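Local coordinates for protein inositol-1,4,5-trisphosphate 5-phosphatase 1 (Schizosaccharomyces pombe, PDB 1I9Y) that removes the 5-phosphate from soluble and lipid inositol phosphates, including phosphatidylinositol 4,5-bisphosphate, through the magnesium-dependent catalytic domain contained in this chain, at residues A[44-49]-A[299-304]; A[175-180]-A[209-214]; A[203-208]-A[283-288]. One frame throughout, in Å; residues are numbered along the deposited sequence.

In the fold
Followed from the N terminus, the chain first reaches helix 44-47, whose partner in contact 1 lies between strands 292-298 and 309-320; this closes the largest loop of the three, with 249 residues between its segments. Contacts 2 and 3 close shorter ones inside it, of 28 and 74 residues. These two cross, since their segments alternate: contact 2 runs from helix 174-187 to the loop 209-214, while contact 3 starts at 203-208, directly before that loop, and ends on strand 283-288. R177 of contact 2 also packs against F208 of contact 3. Contact 3 pairs two strands of the five-stranded sheet, contact 2 fixes a helix to the loop leaving it, and contact 1 lies beside the six-stranded sheet.

Contact 1 of 3, residues A[44-49]-A[299-304]; sequences ENWLFP and VPLYYS
V299 pushes both of its methyl groups against the end of the short helix 44-47. Its CG1 approaches the backbone O of N45 to 3.2 Å and also rests on the side-chain CB of N45, 3.7 Å away. The other branch, CG2, comes close to the same oxygen and reaches the edge of the W46 indole, near the ring plane. In a continuing helix that oxygen would take the N-H four residues on, but P49 has none to give; both V299 methyls lie close to it. L301 adds a second apolar touch, its CD1 meeting W46 CB at 3.8 Å; CD1 sits anti to CA (chi2 -168°), so the leucine is stretched toward the helix. Both side chains are thus packed round the base of W46. With an alanine in place of V299 both methyls are gone, which is likely to open a gap beside the N45 carbonyl and the indole edge.

In the next shell, W46 has its CG anti to the backbone N (chi1 173°), which leads the far end of the indole away from 299-304, toward strand 309-320. There NE1 bonds to the O of I309, Y32 meets the ring edge-to-face, and L47 CD1 lies 3.6 Å above the plane of the W46 ring. On the loop side P300 centres an inverse gamma turn, with a weak bond from L301 N to V299 O. The arrangement belongs to the edge of the DNase I-like sandwich, beside the outermost strand 292-298, where a connection between two antiparallel strands is packed against a short helix.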
loop_
_atom_site.group_PDB
_atom_site.type_symbol
_atom_site.label_atom_id
_atom_site.label_comp_id
_atom_site.label_asym_id
_atom_site.label_seq_id
_atom_site.Cartn_x
_atom_site.Cartn_y
_atom_site.Cartn_z
ATOM N N GLU A 44 -2.639 -16.675 -10.342
ATOM C CA GLU A 44 -1.180 -16.811 -10.430
ATOM C C GLU A 44 -0.412 -15.686 -11.102
ATOM O O GLU A 44 0.646 -15.318 -10.628
ATOM C CB GLU A 44 -0.785 -18.112 -11.150
ATOM C CG GLU A 44 -1.570 -19.342 -10.706
ATOM C CD GLU A 44 -3.069 -19.310 -11.099
ATOM O OE1 GLU A 44 -3.478 -18.877 -12.238
ATOM O OE2 GLU A 44 -3.850 -19.773 -10.223
ATOM N N ASN A 45 -0.921 -15.228 -12.238
ATOM C CA ASN A 45 -0.305 -14.150 -13.027
ATOM C C ASN A 45 -0.330 -12.880 -12.199
ATOM O O ASN A 45 0.516 -11.991 -12.338
ATOM C CB ASN A 45 -1.090 -13.949 -14.335
ATOM C CG ASN A 45 -0.934 -15.168 -15.291
ATOM O OD1 ASN A 45 -1.786 -15.422 -16.181
ATOM N ND2 ASN A 45 0.176 -15.926 -15.109
ATOM N N TRP A 46 -1.279 -12.804 -11.292
ATOM C CA TRP A 46 -1.340 -11.582 -10.492
ATOM C C TRP A 46 -0.439 -11.621 -9.248
ATOM O O TRP A 46 0.369 -10.701 -9.021
ATOM C CB TRP A 46 -2.799 -11.283 -10.148
ATOM C CG TRP A 46 -3.008 -10.135 -9.193
ATOM C CD1 TRP A 46 -2.368 -8.959 -9.198
ATOM C CD2 TRP A 46 -3.981 -10.064 -8.148
ATOM N NE1 TRP A 46 -2.886 -8.114 -8.213
ATOM C CE2 TRP A 46 -3.887 -8.762 -7.572
ATOM C CE3 TRP A 46 -4.932 -10.958 -7.656
ATOM C CZ2 TRP A 46 -4.701 -8.347 -6.528
ATOM C CZ3 TRP A 46 -5.746 -10.551 -6.607
ATOM C CH2 TRP A 46 -5.627 -9.239 -6.056
ATOM N N LEU A 47 -0.520 -12.701 -8.466
ATOM C CA LEU A 47 0.272 -12.786 -7.247
ATOM C C LEU A 47 1.721 -13.296 -7.362
ATOM O O LEU A 47 2.555 -12.994 -6.498
ATOM C CB LEU A 47 -0.543 -13.578 -6.189
ATOM C CG LEU A 47 -1.433 -12.819 -5.157
ATOM C CD1 LEU A 47 -1.773 -11.366 -5.560
ATOM C CD2 LEU A 47 -2.722 -13.632 -4.846
ATOM N N PHE A 48 2.024 -14.039 -8.434
ATOM C CA PHE A 48 3.375 -14.578 -8.667
ATOM C C PHE A 48 3.724 -14.194 -10.122
ATOM O O PHE A 48 3.973 -15.035 -10.986
ATOM C CB PHE A 48 3.316 -16.093 -8.507
ATOM C CG PHE A 48 2.675 -16.507 -7.238
ATOM C CD1 PHE A 48 1.530 -17.274 -7.238
ATOM C CD2 PHE A 48 3.242 -16.125 -6.027
ATOM C CE1 PHE A 48 0.955 -17.667 -6.015
ATOM C CE2 PHE A 48 2.685 -16.498 -4.804
ATOM C CZ PHE A 48 1.539 -17.274 -4.803
ATOM N N PRO A 49 3.711 -12.895 -10.402
ATOM C CA PRO A 49 3.999 -12.404 -11.746
ATOM C C PRO A 49 5.423 -12.601 -12.147
ATOM O O PRO A 49 5.729 -13.095 -13.238
ATOM C CB PRO A 49 3.674 -10.936 -11.632
ATOM C CG PRO A 49 4.221 -10.640 -10.219
ATOM C CD PRO A 49 3.603 -11.780 -9.441
ATOM N N VAL A 299 -1.724 -6.749 -14.568
ATOM C CA VAL A 299 -1.582 -8.141 -14.911
ATOM C C VAL A 299 -2.765 -8.520 -15.748
ATOM O O VAL A 299 -3.865 -8.069 -15.533
ATOM C CB VAL A 299 -1.509 -8.956 -13.591
ATOM C CG1 VAL A 299 -1.856 -10.372 -13.852
ATOM C CG2 VAL A 299 -0.085 -8.799 -12.990
ATOM N N PRO A 300 -2.558 -9.397 -16.705
ATOM C CA PRO A 300 -3.714 -9.731 -17.510
ATOM C C PRO A 300 -4.675 -10.714 -16.865
ATOM O O PRO A 300 -4.575 -11.901 -17.139
ATOM C CB PRO A 300 -3.087 -10.284 -18.806
ATOM C CG PRO A 300 -1.569 -9.997 -18.662
ATOM C CD PRO A 300 -1.355 -10.070 -17.193
ATOM N N LEU A 301 -5.560 -10.253 -15.964
ATOM C CA LEU A 301 -6.604 -11.143 -15.451
ATOM C C LEU A 301 -7.857 -10.528 -16.075
ATOM O O LEU A 301 -7.956 -9.311 -16.157
ATOM C CB LEU A 301 -6.702 -11.168 -13.926
ATOM C CG LEU A 301 -5.648 -12.021 -13.199
ATOM C CD1 LEU A 301 -6.101 -12.160 -11.739
ATOM C CD2 LEU A 301 -5.493 -13.431 -13.883
ATOM N N TYR A 302 -8.854 -11.335 -16.432
ATOM C CA TYR A 302 -10.017 -10.826 -17.174
ATOM C C TYR A 302 -11.384 -11.006 -16.537
ATOM O O TYR A 302 -12.413 -10.867 -17.225
ATOM C CB TYR A 302 -10.047 -11.530 -18.549
ATOM C CG TYR A 302 -8.825 -11.257 -19.395
ATOM C CD1 TYR A 302 -7.649 -12.005 -19.253
ATOM C CD2 TYR A 302 -8.869 -10.257 -20.372
ATOM C CE1 TYR A 302 -6.531 -11.758 -20.087
ATOM C CE2 TYR A 302 -7.790 -9.994 -21.200
ATOM C CZ TYR A 302 -6.612 -10.731 -21.068
ATOM O OH TYR A 302 -5.519 -10.419 -21.867
ATOM N N TYR A 303 -11.401 -11.322 -15.240
ATOM C CA TYR A 303 -12.642 -11.542 -14.507
ATOM C C TYR A 303 -13.434 -10.261 -14.273
ATOM O O TYR A 303 -14.612 -10.293 -14.008
ATOM C CB TYR A 303 -12.314 -12.126 -13.143
ATOM C CG TYR A 303 -11.338 -13.256 -13.225
ATOM C CD1 TYR A 303 -10.296 -13.339 -12.340
ATOM C CD2 TYR A 303 -11.513 -14.302 -14.177
ATOM C CE1 TYR A 303 -9.416 -14.417 -12.351
ATOM C CE2 TYR A 303 -10.647 -15.397 -14.202
ATOM C CZ TYR A 303 -9.605 -15.440 -13.283
ATOM O OH TYR A 303 -8.733 -16.487 -13.261
ATOM N N SER A 304 -12.756 -9.137 -14.361
ATOM C CA SER A 304 -13.380 -7.872 -14.051
ATOM C C SER A 304 -13.283 -6.830 -15.173
ATOM O O SER A 304 -12.671 -7.091 -16.228
ATOM C CB SER A 304 -12.692 -7.358 -12.775
ATOM O OG SER A 304 -13.195 -6.084 -12.413
#

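Contact 2 of 3, residues A[175-180]-A[209-214]; sequences DERDHD and NYRISL
This buried helix-to-loop contact joins helix 174-187 to the segment that follows strand 201-205, and it combines one hydrogen bond with a CH-pi contact. The bond runs from Y210 OH to D178 OD2, 2.6 Å long, and uses the anti lone pair of that oxygen. D178 comes to the edge of the Y210 ring, with its carboxylate turned 36° from the ring plane. R177, the residue before it in the helix, covers a face of the same ring: its CG stands 3.7 Å from the Y210 centroid. The hydrogen bond fixes where the hydroxyl end sits, and R177 CG over one face is likely to hinder turning of the ring.

Bends at chi2 and chi3 carry the R177 chain past the tyrosine in the opposite direction and lay its guanidinium over the backbone carbonyl of N209. CZ of R177 is 3.2 Å from N209 O, which sits over the centre of the guanidinium face; no hydrogen bond forms between them, and NH1 bonds to Q236 OE1, NH2 to the carbonyls of A168 and G170. N209 O is instead bonded by R211 NE at 2.8 Å, while R211 NH2 reaches N209 OD1 at 2.8 Å. This side-on grip ties together the asparagine and arginine of the family's WXGDXNXR signature.

Q236, at the start of helix 236-242, takes bonds through one oxygen from both R177 NH1 and R211 N. Y210 packs on L237 and Q240 of that helix, so the loop is wedged between helices 174-187 and 236-242.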
loop_
_atom_site.group_PDB
_atom_site.type_symbol
_atom_site.label_atom_id
_atom_site.label_comp_id
_atom_site.label_asym_id
_atom_site.label_seq_id
_atom_site.Cartn_x
_atom_site.Cartn_y
_atom_site.Cartn_z
ATOM N N ASP A 175 -12.510 16.570 -7.886
ATOM C CA ASP A 175 -12.556 17.369 -6.644
ATOM C C ASP A 175 -13.086 16.505 -5.495
ATOM O O ASP A 175 -12.608 16.569 -4.379
ATOM C CB ASP A 175 -13.464 18.598 -6.749
ATOM C CG ASP A 175 -12.854 19.699 -7.602
ATOM O OD1 ASP A 175 -11.605 19.780 -7.651
ATOM O OD2 ASP A 175 -13.635 20.487 -8.203
ATOM N N GLU A 176 -14.074 15.685 -5.800
ATOM C CA GLU A 176 -14.643 14.823 -4.804
ATOM C C GLU A 176 -13.601 13.793 -4.385
ATOM O O GLU A 176 -13.501 13.425 -3.227
ATOM C CB GLU A 176 -15.901 14.160 -5.358
ATOM C CG GLU A 176 -16.392 13.084 -4.414
ATOM C CD GLU A 176 -17.838 12.611 -4.691
ATOM O OE1 GLU A 176 -18.326 12.724 -5.866
ATOM O OE2 GLU A 176 -18.442 12.112 -3.694
ATOM N N ARG A 177 -12.840 13.301 -5.348
ATOM C CA ARG A 177 -11.776 12.342 -5.080
ATOM C C ARG A 177 -10.754 12.965 -4.134
ATOM O O ARG A 177 -10.249 12.342 -3.200
ATOM C CB ARG A 177 -11.066 11.991 -6.391
ATOM C CG ARG A 177 -11.109 10.564 -6.742
ATOM C CD ARG A 177 -11.811 10.183 -8.028
ATOM N NE ARG A 177 -11.576 10.945 -9.258
ATOM C CZ ARG A 177 -12.510 10.949 -10.216
ATOM N NH1 ARG A 177 -12.369 11.625 -11.363
ATOM N NH2 ARG A 177 -13.621 10.228 -10.005
ATOM N N ASP A 178 -10.436 14.222 -4.393
ATOM C CA ASP A 178 -9.435 14.872 -3.554
ATOM C C ASP A 178 -9.975 15.034 -2.125
ATOM O O ASP A 178 -9.256 14.930 -1.153
ATOM C CB ASP A 178 -9.109 16.235 -4.112
ATOM C CG ASP A 178 -8.257 16.165 -5.372
ATOM O OD1 ASP A 178 -8.023 17.293 -5.870
ATOM O OD2 ASP A 178 -7.812 15.049 -5.855
ATOM N N HIS A 179 -11.259 15.306 -2.036
ATOM C CA HIS A 179 -11.887 15.464 -0.739
ATOM C C HIS A 179 -11.825 14.096 -0.026
ATOM O O HIS A 179 -11.571 14.011 1.167
ATOM C CB HIS A 179 -13.334 15.909 -0.947
ATOM C CG HIS A 179 -14.157 15.819 0.293
ATOM N ND1 HIS A 179 -15.243 14.973 0.408
ATOM C CD2 HIS A 179 -14.040 16.456 1.477
ATOM C CE1 HIS A 179 -15.765 15.105 1.616
ATOM N NE2 HIS A 179 -15.054 15.996 2.284
ATOM N N ASP A 180 -12.040 13.023 -0.790
ATOM C CA ASP A 180 -12.007 11.681 -0.254
ATOM C C ASP A 180 -10.647 11.405 0.348
ATOM O O ASP A 180 -10.531 10.810 1.445
ATOM C CB ASP A 180 -12.306 10.670 -1.379
ATOM C CG ASP A 180 -13.787 10.555 -1.681
ATOM O OD1 ASP A 180 -14.605 11.159 -0.966
ATOM O OD2 ASP A 180 -14.147 9.859 -2.645
ATOM N N ASN A 209 -9.938 5.884 -8.642
ATOM C CA ASN A 209 -10.868 6.360 -9.626
ATOM C C ASN A 209 -10.503 7.601 -10.413
ATOM O O ASN A 209 -11.339 8.106 -11.131
ATOM C CB ASN A 209 -12.236 6.572 -8.989
ATOM C CG ASN A 209 -13.286 5.562 -9.458
ATOM O OD1 ASN A 209 -13.361 5.206 -10.625
ATOM N ND2 ASN A 209 -14.125 5.112 -8.509
ATOM N N TYR A 210 -9.288 8.106 -10.268
ATOM C CA TYR A 210 -8.881 9.274 -11.048
ATOM C C TYR A 210 -8.799 8.881 -12.505
ATOM O O TYR A 210 -8.415 7.733 -12.830
ATOM C CB TYR A 210 -7.534 9.772 -10.614
ATOM C CG TYR A 210 -7.613 10.508 -9.295
ATOM C CD1 TYR A 210 -7.469 9.824 -8.107
ATOM C CD2 TYR A 210 -7.826 11.879 -9.259
ATOM C CE1 TYR A 210 -7.524 10.475 -6.884
ATOM C CE2 TYR A 210 -7.907 12.565 -8.033
ATOM C CZ TYR A 210 -7.753 11.849 -6.850
ATOM O OH TYR A 210 -7.865 12.476 -5.636
ATOM N N ARG A 211 -9.135 9.825 -13.378
ATOM C CA ARG A 211 -9.219 9.518 -14.817
ATOM C C ARG A 211 -8.236 10.264 -15.719
ATOM O O ARG A 211 -7.389 11.116 -15.266
ATOM C CB ARG A 211 -10.649 9.798 -15.311
ATOM C CG ARG A 211 -11.762 9.203 -14.362
ATOM C CD ARG A 211 -11.667 7.663 -14.357
ATOM N NE ARG A 211 -12.623 7.102 -13.415
ATOM C CZ ARG A 211 -13.892 6.811 -13.732
ATOM N NH1 ARG A 211 -14.337 7.004 -14.983
ATOM N NH2 ARG A 211 -14.720 6.416 -12.760
ATOM N N ILE A 212 -8.315 9.882 -17.002
ATOM C CA ILE A 212 -7.518 10.515 -18.033
ATOM C C ILE A 212 -8.469 11.542 -18.640
ATOM O O ILE A 212 -9.506 11.197 -19.212
ATOM C CB ILE A 212 -7.086 9.523 -19.080
ATOM C CG1 ILE A 212 -6.092 8.535 -18.442
ATOM C CG2 ILE A 212 -6.492 10.300 -20.329
ATOM C CD1 ILE A 212 -5.581 7.496 -19.413
ATOM N N SER A 213 -8.108 12.819 -18.560
ATOM C CA SER A 213 -9.006 13.847 -19.039
ATOM C C SER A 213 -9.075 14.056 -20.555
ATOM O O SER A 213 -8.928 15.199 -21.033
ATOM C CB SER A 213 -8.670 15.197 -18.353
ATOM O OG SER A 213 -8.655 15.003 -16.928
ATOM N N LEU A 214 -9.313 12.985 -21.314
ATOM C CA LEU A 214 -9.454 13.145 -22.771
ATOM C C LEU A 214 -10.715 12.308 -23.106
ATOM O O LEU A 214 -11.289 11.667 -22.200
ATOM C CB LEU A 214 -8.211 12.595 -23.478
ATOM C CG LEU A 214 -6.917 13.395 -23.222
ATOM C CD1 LEU A 214 -5.762 12.580 -23.735
ATOM C CD2 LEU A 214 -6.959 14.746 -23.960
#

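Contact 3 of 3, residues A[203-208]-A[283-288]; sequences VWFGDF and DRILYR
Parts of two signature sequences of the inositol 5-phosphatases, WXGDXNXR and PXWXDRXL, pair here as antiparallel neighbours. W204 and L286 form one hydrogen-bonded pair, W204 N to L286 O at 2.9 Å and L286 N to W204 O at 3.0 Å. G206 and R284 form the next, and G206 N meets R284 O at 2.8 Å in the carbonyl plane. At the backbone angles of G206 any side chain would collide with the carbonyl oxygen of F205, so only glycine fits comfortably; the chain turns a corner there.

On one face V203 CG1 touches I285 CG2 at 3.7 Å, and F205 CB lies 3.6 Å from I285 CG1. F205 places CG between its backbone N and carbonyl carbon (chi1 66°), lifting the ring away from the neighbouring strand; V203, F205 and I285 all pack on V29 of the other sheet. Further along this face the carboxylates of D207 and D283 approach with OD1 atoms 4.4 Å apart and planes turned 50°. Each is tied to a separate partner, D207 OD2 to N33 ND2 and D283 OD2 to T260 OG1.

Beyond the corner F208 swings back on the face of W204 and L286, bringing its ring edge to L286, with CE2 3.7 Å from CD1. F247 stacks on F208 and meets W204 edge-to-face, while R284 reaches E252 and D235 in salt bridges. The packing of V203, F205 and I285 on the second sheet is that of the DNase I-like sandwich, whereas the meeting of D207 with D283 comes from the two inositol 5-phosphatase signatures.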
loop_
_atom_site.group_PDB
_atom_site.type_symbol
_atom_site.label_atom_id
_atom_site.label_comp_id
_atom_site.label_asym_id
_atom_site.label_seq_id
_atom_site.Cartn_x
_atom_site.Cartn_y
_atom_site.Cartn_z
ATOM N N VAL A 203 1.913 2.567 2.489
ATOM C CA VAL A 203 1.568 2.262 1.089
ATOM C C VAL A 203 0.067 2.432 1.073
ATOM O O VAL A 203 -0.646 1.849 1.892
ATOM C CB VAL A 203 1.954 0.826 0.663
ATOM C CG1 VAL A 203 1.592 0.603 -0.784
ATOM C CG2 VAL A 203 3.461 0.636 0.824
ATOM N N TRP A 204 -0.421 3.277 0.175
ATOM C CA TRP A 204 -1.839 3.555 0.088
ATOM C C TRP A 204 -2.145 3.272 -1.342
ATOM O O TRP A 204 -1.498 3.817 -2.226
ATOM C CB TRP A 204 -2.075 5.000 0.409
ATOM C CG TRP A 204 -3.481 5.392 0.538
ATOM C CD1 TRP A 204 -4.615 4.801 -0.033
ATOM C CD2 TRP A 204 -3.935 6.551 1.220
ATOM N NE1 TRP A 204 -5.724 5.556 0.286
ATOM C CE2 TRP A 204 -5.324 6.625 1.061
ATOM C CE3 TRP A 204 -3.288 7.534 1.981
ATOM C CZ2 TRP A 204 -6.088 7.678 1.623
ATOM C CZ3 TRP A 204 -4.034 8.564 2.532
ATOM C CH2 TRP A 204 -5.418 8.630 2.367
ATOM N N PHE A 205 -3.158 2.449 -1.583
ATOM C CA PHE A 205 -3.419 2.027 -2.938
ATOM C C PHE A 205 -4.857 1.630 -3.152
ATOM O O PHE A 205 -5.633 1.568 -2.210
ATOM C CB PHE A 205 -2.516 0.803 -3.242
ATOM C CG PHE A 205 -2.857 -0.426 -2.411
ATOM C CD1 PHE A 205 -3.710 -1.425 -2.912
ATOM C CD2 PHE A 205 -2.337 -0.578 -1.134
ATOM C CE1 PHE A 205 -4.001 -2.552 -2.139
ATOM C CE2 PHE A 205 -2.639 -1.710 -0.355
ATOM C CZ PHE A 205 -3.460 -2.692 -0.851
ATOM N N GLY A 206 -5.220 1.377 -4.392
ATOM C CA GLY A 206 -6.569 0.885 -4.664
ATOM C C GLY A 206 -7.207 1.505 -5.870
ATOM O O GLY A 206 -6.511 1.923 -6.771
ATOM N N ASP A 207 -8.530 1.568 -5.900
ATOM C CA ASP A 207 -9.218 2.150 -7.037
ATOM C C ASP A 207 -9.517 3.587 -6.642
ATOM O O ASP A 207 -10.611 3.888 -6.103
ATOM C CB ASP A 207 -10.527 1.415 -7.331
ATOM C CG ASP A 207 -11.247 1.983 -8.555
ATOM O OD1 ASP A 207 -10.863 3.066 -9.079
ATOM O OD2 ASP A 207 -12.221 1.335 -9.006
ATOM N N PHE A 208 -8.565 4.472 -6.961
ATOM C CA PHE A 208 -8.704 5.882 -6.590
ATOM C C PHE A 208 -9.627 6.573 -7.545
ATOM O O PHE A 208 -10.030 7.683 -7.310
ATOM C CB PHE A 208 -7.344 6.586 -6.524
ATOM C CG PHE A 208 -6.405 6.028 -5.499
ATOM C CD1 PHE A 208 -6.867 5.267 -4.417
ATOM C CD2 PHE A 208 -5.045 6.342 -5.562
ATOM C CE1 PHE A 208 -5.998 4.853 -3.440
ATOM C CE2 PHE A 208 -4.175 5.935 -4.594
ATOM C CZ PHE A 208 -4.657 5.172 -3.501
ATOM N N ASP A 283 -6.625 2.385 -11.026
ATOM C CA ASP A 283 -5.949 1.576 -10.018
ATOM C C ASP A 283 -4.487 1.970 -9.772
ATOM O O ASP A 283 -3.664 1.958 -10.681
ATOM C CB ASP A 283 -6.038 0.129 -10.478
ATOM C CG ASP A 283 -7.468 -0.218 -10.790
ATOM O OD1 ASP A 283 -8.195 -0.350 -9.796
ATOM O OD2 ASP A 283 -7.899 -0.238 -11.981
ATOM N N ARG A 284 -4.181 2.276 -8.530
ATOM C CA ARG A 284 -2.849 2.734 -8.216
ATOM C C ARG A 284 -2.240 2.391 -6.898
ATOM O O ARG A 284 -2.943 2.083 -5.914
ATOM C CB ARG A 284 -2.841 4.227 -8.447
ATOM C CG ARG A 284 -2.489 4.237 -9.940
ATOM C CD ARG A 284 -3.112 5.170 -10.723
ATOM N NE ARG A 284 -2.089 6.162 -10.942
ATOM C CZ ARG A 284 -2.369 7.283 -11.565
ATOM N NH1 ARG A 284 -1.419 8.186 -11.738
ATOM N NH2 ARG A 284 -3.608 7.436 -12.002
ATOM N N ILE A 285 -0.920 2.399 -6.882
ATOM C CA ILE A 285 -0.220 2.104 -5.661
ATOM C C ILE A 285 0.799 3.199 -5.470
ATOM O O ILE A 285 1.640 3.437 -6.321
ATOM C CB ILE A 285 0.461 0.720 -5.756
ATOM C CG1 ILE A 285 -0.589 -0.364 -6.031
ATOM C CG2 ILE A 285 1.201 0.375 -4.462
ATOM C CD1 ILE A 285 0.074 -1.746 -6.460
ATOM N N LEU A 286 0.666 3.887 -4.344
ATOM C CA LEU A 286 1.520 4.984 -3.947
ATOM C C LEU A 286 2.221 4.646 -2.638
ATOM O O LEU A 286 1.652 3.896 -1.801
ATOM C CB LEU A 286 0.670 6.226 -3.710
ATOM C CG LEU A 286 -0.230 6.618 -4.873
ATOM C CD1 LEU A 286 -1.000 7.889 -4.468
ATOM C CD2 LEU A 286 0.604 6.845 -6.161
ATOM N N TYR A 287 3.446 5.166 -2.424
ATOM C CA TYR A 287 4.120 4.886 -1.152
ATOM C C TYR A 287 4.766 6.122 -0.555
ATOM O O TYR A 287 5.169 7.057 -1.289
ATOM C CB TYR A 287 5.182 3.802 -1.309
ATOM C CG TYR A 287 6.366 4.221 -2.141
ATOM C CD1 TYR A 287 7.531 4.736 -1.551
ATOM C CD2 TYR A 287 6.318 4.120 -3.521
ATOM C CE1 TYR A 287 8.628 5.145 -2.348
ATOM C CE2 TYR A 287 7.389 4.506 -4.305
ATOM C CZ TYR A 287 8.533 5.013 -3.712
ATOM O OH TYR A 287 9.551 5.350 -4.536
ATOM N N ARG A 288 4.868 6.121 0.768
ATOM C CA ARG A 288 5.481 7.239 1.474
ATOM C C ARG A 288 6.511 6.635 2.436
ATOM O O ARG A 288 6.228 5.663 3.176
ATOM C CB ARG A 288 4.429 8.039 2.250
ATOM C CG ARG A 288 5.003 9.317 2.789
ATOM C CD ARG A 288 4.341 9.823 4.022
ATOM N NE ARG A 288 3.420 10.884 3.695
ATOM C CZ ARG A 288 3.100 11.899 4.500
ATOM N NH1 ARG A 288 3.639 11.999 5.708
ATOM N NH2 ARG A 288 2.236 12.816 4.085
#